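PDB 1NHY: elongation factor 1-gamma 1 from Saccharomyces cerevisiae, which serves as a subunit of the eukaryotic elongation factor 1 complex in protein synthesis, and probably attaches that complex to other cellular components. Local coordinates for residues F10-A23 against R196-F208. Numbering follows the deposited sequence.
Sequences FRIRTWVPRGLVKA and RASPFLKDEYKDF. With SO4 (sulfate ion), chain B.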
loop_
_atom_site.group_PDB
_atom_site.type_symbol
_atom_site.label_atom_id
_atom_site.label_comp_id
_atom_site.label_asym_id
_atom_site.label_seq_id
_atom_site.Cartn_x
_atom_site.Cartn_y
_atom_site.Cartn_z
ATOM N N PHE A 10 13.111 -0.510 0.298
ATOM C CA PHE A 10 12.172 -0.092 -0.725
ATOM C C PHE A 10 11.362 -1.263 -1.276
ATOM O O PHE A 10 11.633 -1.797 -2.347
ATOM C CB PHE A 10 12.924 0.639 -1.833
ATOM C CG PHE A 10 13.413 2.008 -1.432
ATOM C CD1 PHE A 10 12.728 3.151 -1.840
ATOM C CD2 PHE A 10 14.556 2.158 -0.646
ATOM C CE1 PHE A 10 13.175 4.431 -1.475
ATOM C CE2 PHE A 10 15.016 3.430 -0.272
ATOM C CZ PHE A 10 14.323 4.567 -0.689
ATOM N N ARG A 11 10.381 -1.676 -0.486
ATOM C CA ARG A 11 9.465 -2.749 -0.840
ATOM C C ARG A 11 8.118 -2.066 -0.734
ATOM O O ARG A 11 7.947 -1.150 0.074
ATOM C CB ARG A 11 9.545 -3.899 0.167
ATOM C CG ARG A 11 10.062 -5.201 -0.432
ATOM C CD ARG A 11 10.275 -6.280 0.628
ATOM N NE ARG A 11 11.153 -7.347 0.142
ATOM C CZ ARG A 11 11.783 -8.223 0.926
ATOM N NH1 ARG A 11 11.644 -8.180 2.251
ATOM N NH2 ARG A 11 12.573 -9.137 0.382
ATOM N N ILE A 12 7.168 -2.491 -1.548
ATOM C CA ILE A 12 5.856 -1.878 -1.516
ATOM C C ILE A 12 5.324 -1.618 -0.096
ATOM O O ILE A 12 4.826 -0.518 0.195
ATOM C CB ILE A 12 4.857 -2.735 -2.303
ATOM C CG1 ILE A 12 5.093 -2.537 -3.788
ATOM C CG2 ILE A 12 3.431 -2.314 -2.002
ATOM C CD1 ILE A 12 4.746 -1.138 -4.254
ATOM N N ARG A 13 5.440 -2.610 0.793
ATOM C CA ARG A 13 4.945 -2.453 2.161
ATOM C C ARG A 13 5.621 -1.309 2.917
ATOM O O ARG A 13 5.187 -0.919 3.997
ATOM C CB ARG A 13 5.109 -3.760 2.945
ATOM C CG ARG A 13 6.534 -4.170 3.178
ATOM C CD ARG A 13 6.622 -5.523 3.859
ATOM N NE ARG A 13 7.965 -6.079 3.686
ATOM C CZ ARG A 13 8.372 -7.262 4.147
ATOM N NH1 ARG A 13 7.535 -8.046 4.826
ATOM N NH2 ARG A 13 9.623 -7.663 3.933
ATOM N N THR A 14 6.677 -0.757 2.336
ATOM C CA THR A 14 7.393 0.331 2.967
ATOM C C THR A 14 7.015 1.686 2.405
ATOM O O THR A 14 7.227 2.716 3.031
ATOM C CB THR A 14 8.883 0.153 2.788
ATOM O OG1 THR A 14 9.333 -0.888 3.656
ATOM C CG2 THR A 14 9.608 1.437 3.105
ATOM N N TRP A 15 6.443 1.683 1.219
ATOM C CA TRP A 15 6.087 2.928 0.582
ATOM C C TRP A 15 5.255 3.876 1.437
ATOM O O TRP A 15 5.697 4.988 1.734
ATOM C CB TRP A 15 5.387 2.629 -0.740
ATOM C CG TRP A 15 6.299 2.000 -1.771
ATOM C CD1 TRP A 15 7.492 1.355 -1.550
ATOM C CD2 TRP A 15 6.066 1.923 -3.175
ATOM N NE1 TRP A 15 8.007 0.883 -2.731
ATOM C CE2 TRP A 15 7.151 1.217 -3.745
ATOM C CE3 TRP A 15 5.038 2.380 -4.015
ATOM C CZ2 TRP A 15 7.235 0.961 -5.109
ATOM C CZ3 TRP A 15 5.120 2.121 -5.375
ATOM C CH2 TRP A 15 6.210 1.420 -5.908
ATOM N N VAL A 16 4.063 3.454 1.848
ATOM C CA VAL A 16 3.227 4.341 2.654
ATOM C C VAL A 16 3.919 4.854 3.912
ATOM O O VAL A 16 3.932 6.052 4.153
ATOM C CB VAL A 16 1.887 3.683 3.031
ATOM C CG1 VAL A 16 1.128 4.572 4.010
ATOM C CG2 VAL A 16 1.055 3.471 1.776
ATOM N N PRO A 17 4.491 3.966 4.733
ATOM C CA PRO A 17 5.155 4.472 5.936
ATOM C C PRO A 17 6.137 5.568 5.586
ATOM O O PRO A 17 6.136 6.635 6.209
ATOM C CB PRO A 17 5.859 3.246 6.473
ATOM C CG PRO A 17 4.890 2.149 6.112
ATOM C CD PRO A 17 4.484 2.493 4.707
ATOM N N ARG A 18 6.968 5.311 4.575
ATOM C CA ARG A 18 7.963 6.288 4.155
ATOM C C ARG A 18 7.290 7.582 3.715
ATOM O O ARG A 18 7.694 8.673 4.138
ATOM C CB ARG A 18 8.828 5.732 3.027
ATOM C CG ARG A 18 9.954 6.683 2.644
ATOM C CD ARG A 18 10.885 6.081 1.616
ATOM N NE ARG A 18 11.763 5.092 2.216
ATOM C CZ ARG A 18 11.743 3.800 1.923
ATOM N NH1 ARG A 18 10.876 3.333 1.022
ATOM N NH2 ARG A 18 12.600 2.981 2.538
ATOM N N GLY A 19 6.262 7.456 2.874
ATOM C CA GLY A 19 5.539 8.632 2.418
ATOM C C GLY A 19 4.907 9.405 3.571
ATOM O O GLY A 19 4.899 10.634 3.583
ATOM N N LEU A 20 4.382 8.674 4.548
ATOM C CA LEU A 20 3.737 9.271 5.707
ATOM C C LEU A 20 4.693 10.142 6.460
ATOM O O LEU A 20 4.335 11.229 6.909
ATOM C CB LEU A 20 3.214 8.187 6.650
ATOM C CG LEU A 20 1.922 7.480 6.235
ATOM C CD1 LEU A 20 1.648 6.327 7.185
ATOM C CD2 LEU A 20 0.773 8.475 6.238
ATOM N N VAL A 21 5.913 9.659 6.620
ATOM C CA VAL A 21 6.888 10.449 7.338
ATOM C C VAL A 21 7.124 11.750 6.596
ATOM O O VAL A 21 7.035 12.828 7.176
ATOM C CB VAL A 21 8.186 9.695 7.477
ATOM C CG1 VAL A 21 9.141 10.458 8.370
ATOM C CG2 VAL A 21 7.883 8.317 8.038
ATOM N N LYS A 22 7.401 11.650 5.302
ATOM C CA LYS A 22 7.638 12.848 4.505
ATOM C C LYS A 22 6.426 13.769 4.580
ATOM O O LYS A 22 6.491 14.844 5.187
ATOM C CB LYS A 22 7.928 12.471 3.045
ATOM C CG LYS A 22 8.980 11.364 2.925
ATOM C CD LYS A 22 9.237 10.935 1.477
ATOM C CE LYS A 22 10.236 11.865 0.787
ATOM N NZ LYS A 22 9.798 13.296 0.809
ATOM N N ALA A 23 5.319 13.331 3.981
ATOM C CA ALA A 23 4.087 14.116 3.950
ATOM C C ALA A 23 3.610 14.678 5.289
ATOM O O ALA A 23 3.184 15.828 5.358
ATOM C CB ALA A 23 2.981 13.305 3.317
ATOM N N ARG A 196 -1.345 8.300 -6.583
ATOM C CA ARG A 196 0.120 8.272 -6.729
ATOM C C ARG A 196 0.693 9.677 -6.716
ATOM O O ARG A 196 1.802 9.920 -6.225
ATOM C CB ARG A 196 0.530 7.639 -8.049
ATOM C CG ARG A 196 -0.122 6.327 -8.336
ATOM C CD ARG A 196 0.413 5.716 -9.619
ATOM N NE ARG A 196 -0.157 6.298 -10.836
ATOM C CZ ARG A 196 0.552 6.965 -11.750
ATOM N NH1 ARG A 196 1.863 7.147 -11.590
ATOM N NH2 ARG A 196 -0.045 7.444 -12.834
ATOM N N ALA A 197 -0.075 10.601 -7.275
ATOM C CA ALA A 197 0.346 11.985 -7.363
ATOM C C ALA A 197 0.525 12.664 -6.013
ATOM O O ALA A 197 1.314 13.595 -5.901
ATOM C CB ALA A 197 -0.647 12.760 -8.209
ATOM N N SER A 198 -0.200 12.201 -4.997
ATOM C CA SER A 198 -0.124 12.793 -3.660
ATOM C C SER A 198 1.260 12.782 -3.030
ATOM O O SER A 198 2.102 11.933 -3.347
ATOM C CB SER A 198 -1.106 12.088 -2.718
ATOM O OG SER A 198 -1.059 10.681 -2.889
ATOM N N PRO A 199 1.519 13.730 -2.121
ATOM C CA PRO A 199 2.827 13.793 -1.458
ATOM C C PRO A 199 3.128 12.507 -0.690
ATOM O O PRO A 199 4.275 12.232 -0.348
ATOM C CB PRO A 199 2.686 14.978 -0.519
ATOM C CG PRO A 199 1.666 15.828 -1.199
ATOM C CD PRO A 199 0.657 14.842 -1.695
ATOM N N PHE A 200 2.084 11.728 -0.423
ATOM C CA PHE A 200 2.203 10.472 0.309
ATOM C C PHE A 200 2.916 9.386 -0.485
ATOM O O PHE A 200 3.660 8.573 0.082
ATOM C CB PHE A 200 0.813 9.945 0.660
ATOM C CG PHE A 200 -0.019 10.918 1.398
ATOM C CD1 PHE A 200 0.119 11.064 2.770
ATOM C CD2 PHE A 200 -0.920 11.734 0.723
ATOM C CE1 PHE A 200 -0.627 12.018 3.469
ATOM C CE2 PHE A 200 -1.672 12.695 1.415
ATOM C CZ PHE A 200 -1.525 12.832 2.792
ATOM N N LEU A 201 2.678 9.379 -1.794
ATOM C CA LEU A 201 3.226 8.359 -2.668
ATOM C C LEU A 201 4.040 8.857 -3.854
ATOM O O LEU A 201 4.758 8.088 -4.493
ATOM C CB LEU A 201 2.073 7.512 -3.205
ATOM C CG LEU A 201 1.250 6.668 -2.246
ATOM C CD1 LEU A 201 0.029 6.188 -2.985
ATOM C CD2 LEU A 201 2.060 5.504 -1.738
ATOM N N LYS A 202 3.896 10.134 -4.163
ATOM C CA LYS A 202 4.584 10.754 -5.287
ATOM C C LYS A 202 6.043 10.292 -5.504
ATOM O O LYS A 202 6.403 9.798 -6.580
ATOM C CB LYS A 202 4.496 12.265 -5.089
ATOM C CG LYS A 202 5.140 13.134 -6.137
ATOM C CD LYS A 202 4.679 14.581 -5.948
ATOM C CE LYS A 202 4.982 15.107 -4.531
ATOM N NZ LYS A 202 4.206 16.348 -4.204
ATOM N N ASP A 203 6.867 10.434 -4.470
ATOM C CA ASP A 203 8.287 10.067 -4.517
ATOM C C ASP A 203 8.542 8.567 -4.647
ATOM O O ASP A 203 9.675 8.146 -4.839
ATOM C CB ASP A 203 8.994 10.554 -3.253
ATOM C CG ASP A 203 8.603 11.963 -2.874
ATOM O OD1 ASP A 203 7.407 12.322 -3.028
ATOM O OD2 ASP A 203 9.490 12.709 -2.402
ATOM N N GLU A 204 7.500 7.760 -4.522
ATOM C CA GLU A 204 7.662 6.314 -4.619
ATOM C C GLU A 204 7.331 5.854 -6.008
ATOM O O GLU A 204 7.693 4.755 -6.399
ATOM C CB GLU A 204 6.727 5.589 -3.647
ATOM C CG GLU A 204 7.366 5.089 -2.358
ATOM C CD GLU A 204 7.879 6.208 -1.459
ATOM O OE1 GLU A 204 7.104 7.153 -1.136
ATOM O OE2 GLU A 204 9.069 6.125 -1.069
ATOM N N TYR A 205 6.644 6.697 -6.763
ATOM C CA TYR A 205 6.229 6.311 -8.099
ATOM C C TYR A 205 7.011 6.961 -9.218
ATOM O O TYR A 205 6.493 7.133 -10.325
ATOM C CB TYR A 205 4.734 6.594 -8.258
ATOM C CG TYR A 205 3.865 5.565 -7.583
ATOM C CD1 TYR A 205 3.389 4.471 -8.293
ATOM C CD2 TYR A 205 3.532 5.674 -6.238
ATOM C CE1 TYR A 205 2.598 3.511 -7.692
ATOM C CE2 TYR A 205 2.740 4.718 -5.618
ATOM C CZ TYR A 205 2.273 3.635 -6.356
ATOM O OH TYR A 205 1.454 2.686 -5.780
ATOM N N LYS A 206 8.261 7.312 -8.934
ATOM C CA LYS A 206 9.115 7.940 -9.934
ATOM C C LYS A 206 9.047 7.177 -11.250
ATOM O O LYS A 206 8.171 7.411 -12.077
ATOM C CB LYS A 206 10.553 7.980 -9.436
ATOM C CG LYS A 206 11.086 9.378 -9.237
ATOM C CD LYS A 206 10.189 10.208 -8.340
ATOM C CE LYS A 206 10.861 11.542 -8.047
ATOM N NZ LYS A 206 10.014 12.482 -7.250
ATOM N N ASP A 207 9.972 6.259 -11.449
ATOM C CA ASP A 207 9.963 5.481 -12.674
ATOM C C ASP A 207 9.041 4.277 -12.506
ATOM O O ASP A 207 9.451 3.201 -12.056
ATOM C CB ASP A 207 11.392 5.052 -13.024
ATOM C CG ASP A 207 12.231 4.717 -11.786
ATOM O OD1 ASP A 207 12.350 5.578 -10.879
ATOM O OD2 ASP A 207 12.778 3.592 -11.724
ATOM N N PHE A 208 7.776 4.478 -12.859
ATOM C CA PHE A 208 6.773 3.434 -12.745
ATOM C C PHE A 208 6.435 2.877 -14.127
ATOM O O PHE A 208 6.062 3.629 -15.021
ATOM C CB PHE A 208 5.514 3.999 -12.074
ATOM C CG PHE A 208 4.369 3.034 -12.035
ATOM C CD1 PHE A 208 4.461 1.864 -11.299
ATOM C CD2 PHE A 208 3.218 3.271 -12.781
ATOM C CE1 PHE A 208 3.425 0.938 -11.309
ATOM C CE2 PHE A 208 2.177 2.351 -12.799
ATOM C CZ PHE A 208 2.279 1.181 -12.062
HETATM S S SO4 B . 7.718 -6.240 -3.453
HETATM O O1 SO4 B . 7.151 -5.774 -2.174
HETATM O O2 SO4 B . 8.563 -7.434 -3.223
HETATM O O3 SO4 B . 6.627 -6.578 -4.410
HETATM O O4 SO4 B . 8.549 -5.165 -4.037
#
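Part of the interface between the thioredoxin-like N-terminal and all-helical C-terminal parts of this GST-like domain is formed by W15, R18, G19, K22 and A23 on helix 12-24 meeting P199-Y205, just beyond the helix 186-197. W15 lies between two partners: E204 passes across one face of the indole, its CG 3.6 Å from the centroid of the five-membered ring in a CH-pi contact, and I12 CD1 lies over the margin of the opposite face. The far edge of the six-membered ring points into the face of Y205 in a T-shaped stack, with centroids 4.9 Å apart and planes at 85°; R196 CG covers the other face of the tyrosine, whose OH is hydrogen-bonded to T170 OG1. Bent at chi2 (65°), the E204 chain turns its carboxylate from the indole toward R18, where E204 OE2 comes to R18 CD, near the plane of the guanidinium at its edge. The salt bridge from R18 NH1 to E204 OE2 is long, at 3.9 Å, and the guanidinium is also held by a hydrogen bond from NH2 to N9 O. One turn after W15, the backbones come closest at G19, whose CA lies 4.4 Å from F200 CA and makes a CA-H...O contact with F200 O. A23 CB then packs 3.7 Å from F200 CD1, while K22, an exposed residue, makes a salt bridge from NZ to D203 OD2 through a weak hydrogen bond. Behind this interface, V16 and L20 turn to helix 63-73, whereas F200 reaches M79 of helix 77-83 and L163 of helix 160-175.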